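Local coordinates for protein thioesterase (Streptomyces sp. WAC02707, PDB 6VAP) that is a type II thioesterase of the borrelidin biosynthetic cluster that probably hydrolyses unwanted acyl groups from the carrier domains of the polyketide synthase, at residues Y17-H21 against A44-R50; L70-D74 against R179-Y184; I196-D202 against F223-A229. All blocks are in the same frame, centred on the assembly; numbering follows the deposited sequence.

Contact 1: Y17-H21 against A44-R50; sequences YRPAH and AAALAPR
Arg18 lies along the last helical turn of 44-50, and its chain touches one alanine after another. CB of Arg18 starts the contact, 3.5 Å from CB of Ala48, the first residue to leave helical geometry. CG comes next, packing near CB and the carbonyl of Ala44. The chain then bends about the CB-CG bond (chi2 -80°), which carries NE to the CA and CB of Ala45. At the tip, NH2 of Arg18 rests 3.9 Å from CB of Ala45, while NH1 turns back to its own segment and makes a weak hydrogen bond to O of Tyr17. CB of Tyr17 meets CB of Ala44 at 3.9 Å; its ring leads away and stacks on His41.

Beyond Arg18 the backbone takes over. O of Pro19 faces CA of Pro49 at 3.3 Å, a CA-H...O contact, and CA of Ala20 makes a similar one to O of Pro49. O of Pro49 also accepts a nearly straight hydrogen bond from N of His21 (2.8 Å, 167° at the hydrogen). The His21 side chain runs beside Pro49, pointing the same way, and the proline CB sits over the centre of the imidazole, 3.9 Å from its centroid: a CH-pi contact. A cis peptide precedes Pro49 in this turn.

The CB of Arg50 is directed away from 17-21, and its NH2 is hydrogen-bonded to O of Cys253. The arrangement is a surface contact of the alpha/beta-hydrolase fold, in which the loop joining strands 14-15 and 26-30 lies over the C-terminal end of helix 41-47.

Contact 2: L70-D74 against R179-Y184; sequences LEDID and RAAETY
Glu71 and Arg179 pass each other at a slant where the N-cap region of helix 73-87 meets the C-terminal turn of helix 167-182, two helices of this alpha/beta-hydrolase-type thioesterase. Their aliphatic parts do the touching: CB of Glu71 is 3.5 Å from CD of Arg179. The charged ends stay apart, with OE1 of Glu71 well out of the guanidinium plane and the two planes turned 41° against each other; OE2 of Glu71 pairs with Lys68 instead.

Deeper in, CB of Ala180 sits against the peptide between Glu71 and Asp72. Ile73 directs CG1 at the carbonyl of Ala180, 3.5 Å from its O, while its CB approaches CD1 of Tyr184 at 3.9 Å. In Tyr184, CG anti to the backbone N (chi1 175°) brings the CD1 side of the ring to Ile73, and its OH is hydrogen-bonded to OE2 of Glu106. Asp72, at the N-cap, has its CB directed away from the other segment, and its OD2 accepts from N of Glu75.

No direct hydrogen bond crosses the contact; water bridges it instead. One water accepts from N of Ile73 at 3.0 Å and donates to O of Ala180 at 2.6 Å.

Contact 3: I196-D202 against F223-A229; sequences IHALTGD and FTLDTFA
CB of Ala198 occupies the apolar centre, 3.5 Å from CD1 of Leu225 and 3.8 Å from CE1 of Phe223. Leu225 swings its branch back over the neighbouring strand by placing CG anti to the backbone N (chi1 172°). CG2 of Ile196 comes in at the edge of the Phe223 ring, in its plane, and CG2 of Thr200 continues this face to CD1 of Leu225. Helix 209-213 packs here on Phe223 and Leu225.

Between the faces the backbones run parallel, in register from Ile196 with Phe223 to Gly201 with Phe228. The chains exchange hydrogen bonds alternately, as Ala198 does: its N donates to O of Thr224 and its O accepts from N of Asp226.

On the other face, CB of Leu199 reaches CE1 of Phe228 at 3.8 Å, and Phe228 stacks on Tyr234. The polar edge lies on this face, toward the start of the strands. OG1 of Thr224 sits 3.0 Å above the plane of the His197 ring, over its centre. NE2 of His197 donates to OD2 of Asp226 at 2.6 Å; OD2 lies in the ring plane and is met on its anti side, though the donor is 27° out of the carboxylate plane, and the bond is bent (131° at the hydrogen). ND1 of His197 is hydrogen-bonded to NE2 of His249, so both ring nitrogens have partners.

These are the two strands of a beta-alpha-beta unit, through helix 209-213, at one edge of the alpha/beta-hydrolase sheet.

How the contacts relate
Following the chain from the N terminus, contact 1 comes first: it closes a short loop through strand 26-30, bringing segment 17-21 onto the end of helix 41-47. Contact 2 spans far more sequence, 105 residues, and joins the start of helix 73-87 to the end of helix 167-182. The chain then passes into strand 196-201, where contact 3 closes the last beta-alpha-beta unit. All three are in series; none nests within or crosses another. Contacts 1 and 2 lie on opposite sides of the chain's centre, their centres 30 Å apart. Contact 3 forms one edge of the sheet, about 11 Å from each of the others between nearest atoms.

Contact 1: Y17-H21 against A44-R50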
# COMPACT_ATOMS: atom_id res chain seq x y z
N TYR A 17 -2.60 8.69 13.28
CA TYR A 17 -1.55 9.02 14.24
C TYR A 17 -1.54 10.49 14.61
O TYR A 17 -1.11 10.82 15.72
CB TYR A 17 -0.21 8.59 13.66
CG TYR A 17 -0.06 7.09 13.56
CD1 TYR A 17 -0.20 6.28 14.70
CD2 TYR A 17 0.26 6.49 12.35
CE1 TYR A 17 -0.07 4.90 14.61
CE2 TYR A 17 0.37 5.12 12.24
CZ TYR A 17 0.22 4.33 13.37
OH TYR A 17 0.34 2.96 13.28
N ARG A 18 -1.97 11.38 13.73
CA ARG A 18 -1.95 12.80 13.98
C ARG A 18 -3.30 13.44 13.68
O ARG A 18 -4.07 12.93 12.86
CB ARG A 18 -0.86 13.47 13.14
CG ARG A 18 0.56 13.00 13.43
CD ARG A 18 1.14 13.66 14.66
NE ARG A 18 2.57 13.40 14.79
CZ ARG A 18 3.09 12.36 15.44
NH1 ARG A 18 2.30 11.47 16.03
NH2 ARG A 18 4.41 12.21 15.50
N PRO A 19 -3.61 14.56 14.32
CA PRO A 19 -4.85 15.26 13.97
C PRO A 19 -4.74 15.92 12.61
O PRO A 19 -3.65 16.34 12.18
CB PRO A 19 -5.01 16.31 15.07
CG PRO A 19 -3.93 16.03 16.10
CD PRO A 19 -2.86 15.22 15.40
N ALA A 20 -5.88 16.06 11.95
CA ALA A 20 -5.92 16.64 10.61
C ALA A 20 -7.01 17.70 10.55
O ALA A 20 -8.05 17.58 11.23
CB ALA A 20 -6.17 15.57 9.56
N HIS A 21 -6.76 18.75 9.76
CA HIS A 21 -7.78 19.75 9.52
C HIS A 21 -9.04 19.08 8.97
O HIS A 21 -8.98 18.03 8.32
CB HIS A 21 -7.27 20.80 8.53
CG HIS A 21 -6.17 21.66 9.07
ND1 HIS A 21 -6.04 21.96 10.41
CD2 HIS A 21 -5.15 22.30 8.44
CE1 HIS A 21 -4.99 22.75 10.58
NE2 HIS A 21 -4.43 22.96 9.40
N ALA A 44 2.44 10.46 8.41
CA ALA A 44 1.48 11.19 9.23
C ALA A 44 2.13 12.45 9.79
O ALA A 44 1.60 13.56 9.63
CB ALA A 44 0.97 10.29 10.35
N ALA A 45 3.33 12.30 10.39
CA ALA A 45 3.99 13.42 11.05
C ALA A 45 4.34 14.52 10.06
O ALA A 45 4.31 15.71 10.40
CB ALA A 45 5.27 12.93 11.75
N ALA A 46 4.69 14.16 8.82
CA ALA A 46 5.16 15.14 7.84
C ALA A 46 4.04 15.81 7.07
O ALA A 46 4.23 16.93 6.58
CB ALA A 46 6.10 14.47 6.84
N LEU A 47 2.88 15.17 6.93
CA LEU A 47 1.79 15.72 6.14
C LEU A 47 0.66 16.31 6.98
O LEU A 47 -0.05 17.22 6.52
CB LEU A 47 1.21 14.65 5.21
CG LEU A 47 2.18 14.03 4.22
CD1 LEU A 47 1.43 13.19 3.22
CD2 LEU A 47 3.04 15.10 3.49
N ALA A 48 0.46 15.82 8.20
CA ALA A 48 -0.59 16.36 9.05
C ALA A 48 -0.14 17.71 9.58
O ALA A 48 1.06 17.97 9.67
CB ALA A 48 -0.90 15.42 10.20
N PRO A 49 -1.08 18.62 9.94
CA PRO A 49 -2.54 18.43 9.87
C PRO A 49 -3.11 18.75 8.50
O PRO A 49 -4.33 18.67 8.32
CB PRO A 49 -3.06 19.41 10.92
CG PRO A 49 -2.05 20.54 10.89
CD PRO A 49 -0.72 19.93 10.52
N ARG A 50 -2.25 19.10 7.55
CA ARG A 50 -2.74 19.47 6.23
C ARG A 50 -3.26 18.27 5.46
O ARG A 50 -3.98 18.42 4.47
CB ARG A 50 -1.64 20.17 5.43
CG ARG A 50 -1.26 21.55 6.00
CD ARG A 50 0.10 22.05 5.49
NE ARG A 50 1.12 20.99 5.45
CZ ARG A 50 1.67 20.44 6.53
NH1 ARG A 50 1.31 20.84 7.75
NH2 ARG A 50 2.58 19.49 6.39

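Contact 2: L70-D74 against R179-Y184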
# COMPACT_ATOMS: atom_id res chain seq x y z
N LEU A 70 -4.59 -12.67 7.46
CA LEU A 70 -5.23 -12.94 6.18
C LEU A 70 -4.18 -13.39 5.17
O LEU A 70 -3.00 -13.03 5.26
CB LEU A 70 -5.96 -11.70 5.68
CG LEU A 70 -7.14 -11.29 6.60
CD1 LEU A 70 -7.79 -10.02 6.06
CD2 LEU A 70 -8.16 -12.44 6.72
N GLU A 71 -4.62 -14.16 4.19
CA GLU A 71 -3.72 -14.80 3.24
C GLU A 71 -4.02 -14.43 1.80
O GLU A 71 -3.46 -15.06 0.89
CB GLU A 71 -3.81 -16.33 3.41
CG GLU A 71 -3.34 -16.83 4.76
CD GLU A 71 -3.57 -18.32 4.95
OE1 GLU A 71 -4.21 -18.94 4.07
OE2 GLU A 71 -3.12 -18.86 5.97
N ASP A 72 -4.89 -13.45 1.55
CA ASP A 72 -5.40 -13.17 0.22
C ASP A 72 -5.63 -11.67 0.14
O ASP A 72 -6.23 -11.10 1.04
CB ASP A 72 -6.68 -13.96 -0.08
CG ASP A 72 -7.32 -13.55 -1.39
OD1 ASP A 72 -6.73 -13.82 -2.46
OD2 ASP A 72 -8.43 -12.97 -1.36
N ILE A 73 -5.18 -11.06 -0.95
CA ILE A 73 -5.37 -9.62 -1.14
C ILE A 73 -6.85 -9.29 -1.25
O ILE A 73 -7.33 -8.30 -0.69
CB ILE A 73 -4.60 -9.17 -2.38
CG1 ILE A 73 -3.08 -9.25 -2.14
CG2 ILE A 73 -5.00 -7.72 -2.75
CD1 ILE A 73 -2.55 -8.07 -1.40
N ASP A 74 -7.60 -10.09 -2.00
CA ASP A 74 -9.02 -9.81 -2.16
C ASP A 74 -9.77 -9.89 -0.83
O ASP A 74 -10.71 -9.12 -0.58
CB ASP A 74 -9.65 -10.76 -3.18
CG ASP A 74 -9.53 -10.24 -4.60
OD1 ASP A 74 -9.93 -9.08 -4.85
OD2 ASP A 74 -9.04 -10.99 -5.47
N ARG A 179 2.16 -14.82 1.42
CA ARG A 179 1.24 -15.65 0.68
C ARG A 179 0.30 -14.76 -0.13
O ARG A 179 0.05 -15.02 -1.31
CB ARG A 179 0.46 -16.55 1.64
CG ARG A 179 -0.72 -17.30 1.01
CD ARG A 179 -1.34 -18.30 1.98
NE ARG A 179 -0.48 -19.45 2.20
CZ ARG A 179 -0.33 -20.43 1.31
NH1 ARG A 179 -0.97 -20.39 0.16
NH2 ARG A 179 0.49 -21.45 1.60
N ALA A 180 -0.21 -13.69 0.49
CA ALA A 180 -1.14 -12.81 -0.20
C ALA A 180 -0.45 -12.16 -1.38
O ALA A 180 -1.04 -12.07 -2.46
CB ALA A 180 -1.69 -11.77 0.77
N ALA A 181 0.81 -11.69 -1.18
CA ALA A 181 1.56 -11.05 -2.26
C ALA A 181 1.86 -12.02 -3.40
O ALA A 181 1.83 -11.64 -4.57
CB ALA A 181 2.88 -10.47 -1.73
N GLU A 182 2.20 -13.26 -3.07
CA GLU A 182 2.69 -14.19 -4.08
C GLU A 182 1.58 -14.97 -4.78
O GLU A 182 1.78 -15.40 -5.91
CB GLU A 182 3.67 -15.18 -3.43
CG GLU A 182 5.03 -14.60 -3.22
CD GLU A 182 5.94 -15.50 -2.38
OE1 GLU A 182 5.46 -16.00 -1.33
OE2 GLU A 182 7.12 -15.72 -2.77
N THR A 183 0.42 -15.15 -4.17
CA THR A 183 -0.66 -15.92 -4.79
C THR A 183 -1.74 -15.02 -5.40
O THR A 183 -2.79 -15.53 -5.79
CB THR A 183 -1.31 -16.86 -3.76
OG1 THR A 183 -1.98 -16.08 -2.74
CG2 THR A 183 -0.23 -17.74 -3.10
N TYR A 184 -1.52 -13.71 -5.45
CA TYR A 184 -2.47 -12.80 -6.06
C TYR A 184 -2.70 -13.14 -7.52
O TYR A 184 -1.75 -13.36 -8.26
CB TYR A 184 -1.94 -11.38 -5.95
CG TYR A 184 -2.74 -10.30 -6.64
CD1 TYR A 184 -4.04 -9.96 -6.20
CD2 TYR A 184 -2.24 -9.69 -7.79
CE1 TYR A 184 -4.76 -8.99 -6.86
CE2 TYR A 184 -2.98 -8.71 -8.45
CZ TYR A 184 -4.20 -8.33 -7.96
OH TYR A 184 -4.93 -7.35 -8.64
O HOH W 1 -4.55 -16.97 -0.86
O HOH W 2 -3.53 -12.65 -2.83
O HOH W 3 -5.73 -14.43 -5.65

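Contact 3: I196-D202 against F223-A229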
# COMPACT_ATOMS: atom_id res chain seq x y z
N ILE A 196 -2.53 7.56 -11.67
CA ILE A 196 -1.68 6.57 -11.05
C ILE A 196 -0.25 7.08 -11.12
O ILE A 196 0.22 7.50 -12.17
CB ILE A 196 -1.79 5.20 -11.75
CG1 ILE A 196 -3.14 4.56 -11.45
CG2 ILE A 196 -0.64 4.25 -11.20
CD1 ILE A 196 -3.35 3.19 -12.06
N HIS A 197 0.41 7.11 -9.97
CA HIS A 197 1.80 7.52 -9.89
C HIS A 197 2.58 6.34 -9.35
O HIS A 197 2.37 5.91 -8.21
CB HIS A 197 2.01 8.76 -9.00
CG HIS A 197 3.37 9.38 -9.15
ND1 HIS A 197 3.62 10.71 -8.90
CD2 HIS A 197 4.57 8.84 -9.51
CE1 HIS A 197 4.90 10.97 -9.11
NE2 HIS A 197 5.50 9.85 -9.48
N ALA A 198 3.49 5.81 -10.15
CA ALA A 198 4.26 4.64 -9.78
C ALA A 198 5.64 5.09 -9.33
O ALA A 198 6.21 6.04 -9.89
CB ALA A 198 4.35 3.70 -10.96
N LEU A 199 6.18 4.40 -8.34
CA LEU A 199 7.47 4.74 -7.76
C LEU A 199 8.27 3.45 -7.60
O LEU A 199 7.76 2.47 -7.06
CB LEU A 199 7.31 5.43 -6.41
CG LEU A 199 6.24 6.51 -6.35
CD1 LEU A 199 5.99 6.87 -4.92
CD2 LEU A 199 6.63 7.76 -7.14
N THR A 200 9.51 3.45 -8.10
CA THR A 200 10.28 2.21 -8.13
C THR A 200 11.75 2.53 -7.90
O THR A 200 12.21 3.64 -8.13
CB THR A 200 10.02 1.46 -9.45
OG1 THR A 200 10.54 0.12 -9.35
CG2 THR A 200 10.65 2.20 -10.64
N GLY A 201 12.49 1.53 -7.44
CA GLY A 201 13.92 1.63 -7.34
C GLY A 201 14.59 1.09 -8.59
O GLY A 201 14.11 0.18 -9.21
N ASP A 202 15.72 1.67 -8.95
CA ASP A 202 16.42 1.30 -10.17
C ASP A 202 17.22 0.01 -10.03
O ASP A 202 17.79 -0.47 -11.02
CB ASP A 202 17.34 2.44 -10.64
CG ASP A 202 18.46 2.74 -9.67
OD1 ASP A 202 18.51 2.16 -8.57
OD2 ASP A 202 19.28 3.62 -9.99
N PHE A 223 -0.77 9.13 -16.02
CA PHE A 223 0.19 8.21 -15.43
C PHE A 223 1.57 8.86 -15.34
O PHE A 223 2.03 9.53 -16.27
CB PHE A 223 0.28 6.92 -16.21
CG PHE A 223 1.34 5.98 -15.68
CD1 PHE A 223 1.10 5.24 -14.56
CD2 PHE A 223 2.57 5.87 -16.29
CE1 PHE A 223 2.10 4.37 -14.01
CE2 PHE A 223 3.57 5.03 -15.78
CZ PHE A 223 3.33 4.28 -14.66
N THR A 224 2.24 8.64 -14.22
CA THR A 224 3.59 9.14 -14.05
C THR A 224 4.38 8.05 -13.34
O THR A 224 3.85 7.34 -12.49
CB THR A 224 3.64 10.47 -13.26
OG1 THR A 224 2.96 10.33 -12.01
CG2 THR A 224 2.97 11.60 -14.06
N LEU A 225 5.63 7.89 -13.74
CA LEU A 225 6.53 6.91 -13.14
C LEU A 225 7.80 7.62 -12.74
O LEU A 225 8.42 8.30 -13.57
CB LEU A 225 6.85 5.80 -14.10
CG LEU A 225 7.93 4.81 -13.67
CD1 LEU A 225 7.55 4.08 -12.40
CD2 LEU A 225 8.22 3.82 -14.79
N ASP A 226 8.19 7.46 -11.47
CA ASP A 226 9.41 8.07 -10.94
C ASP A 226 10.31 6.95 -10.44
O ASP A 226 9.84 6.07 -9.71
CB ASP A 226 9.14 9.04 -9.77
CG ASP A 226 8.85 10.45 -10.24
OD1 ASP A 226 9.70 11.03 -10.97
OD2 ASP A 226 7.81 11.00 -9.86
N THR A 227 11.58 6.97 -10.85
CA THR A 227 12.57 5.97 -10.48
C THR A 227 13.54 6.60 -9.50
O THR A 227 13.95 7.76 -9.65
CB THR A 227 13.31 5.44 -11.72
OG1 THR A 227 12.32 5.00 -12.68
CG2 THR A 227 14.23 4.36 -11.36
N PHE A 228 13.97 5.81 -8.53
CA PHE A 228 14.88 6.25 -7.48
C PHE A 228 16.09 5.33 -7.39
O PHE A 228 16.01 4.12 -7.67
CB PHE A 228 14.16 6.29 -6.14
CG PHE A 228 12.92 7.13 -6.14
CD1 PHE A 228 11.74 6.64 -6.67
CD2 PHE A 228 12.94 8.45 -5.61
CE1 PHE A 228 10.57 7.46 -6.68
CE2 PHE A 228 11.82 9.21 -5.56
CZ PHE A 228 10.60 8.71 -6.13
N ALA A 229 17.24 5.92 -7.02
CA ALA A 229 18.44 5.12 -6.80
C ALA A 229 18.23 4.25 -5.56
O ALA A 229 18.22 4.74 -4.43
CB ALA A 229 19.67 6.02 -6.67
O HOH W 4 0.14 10.71 -12.24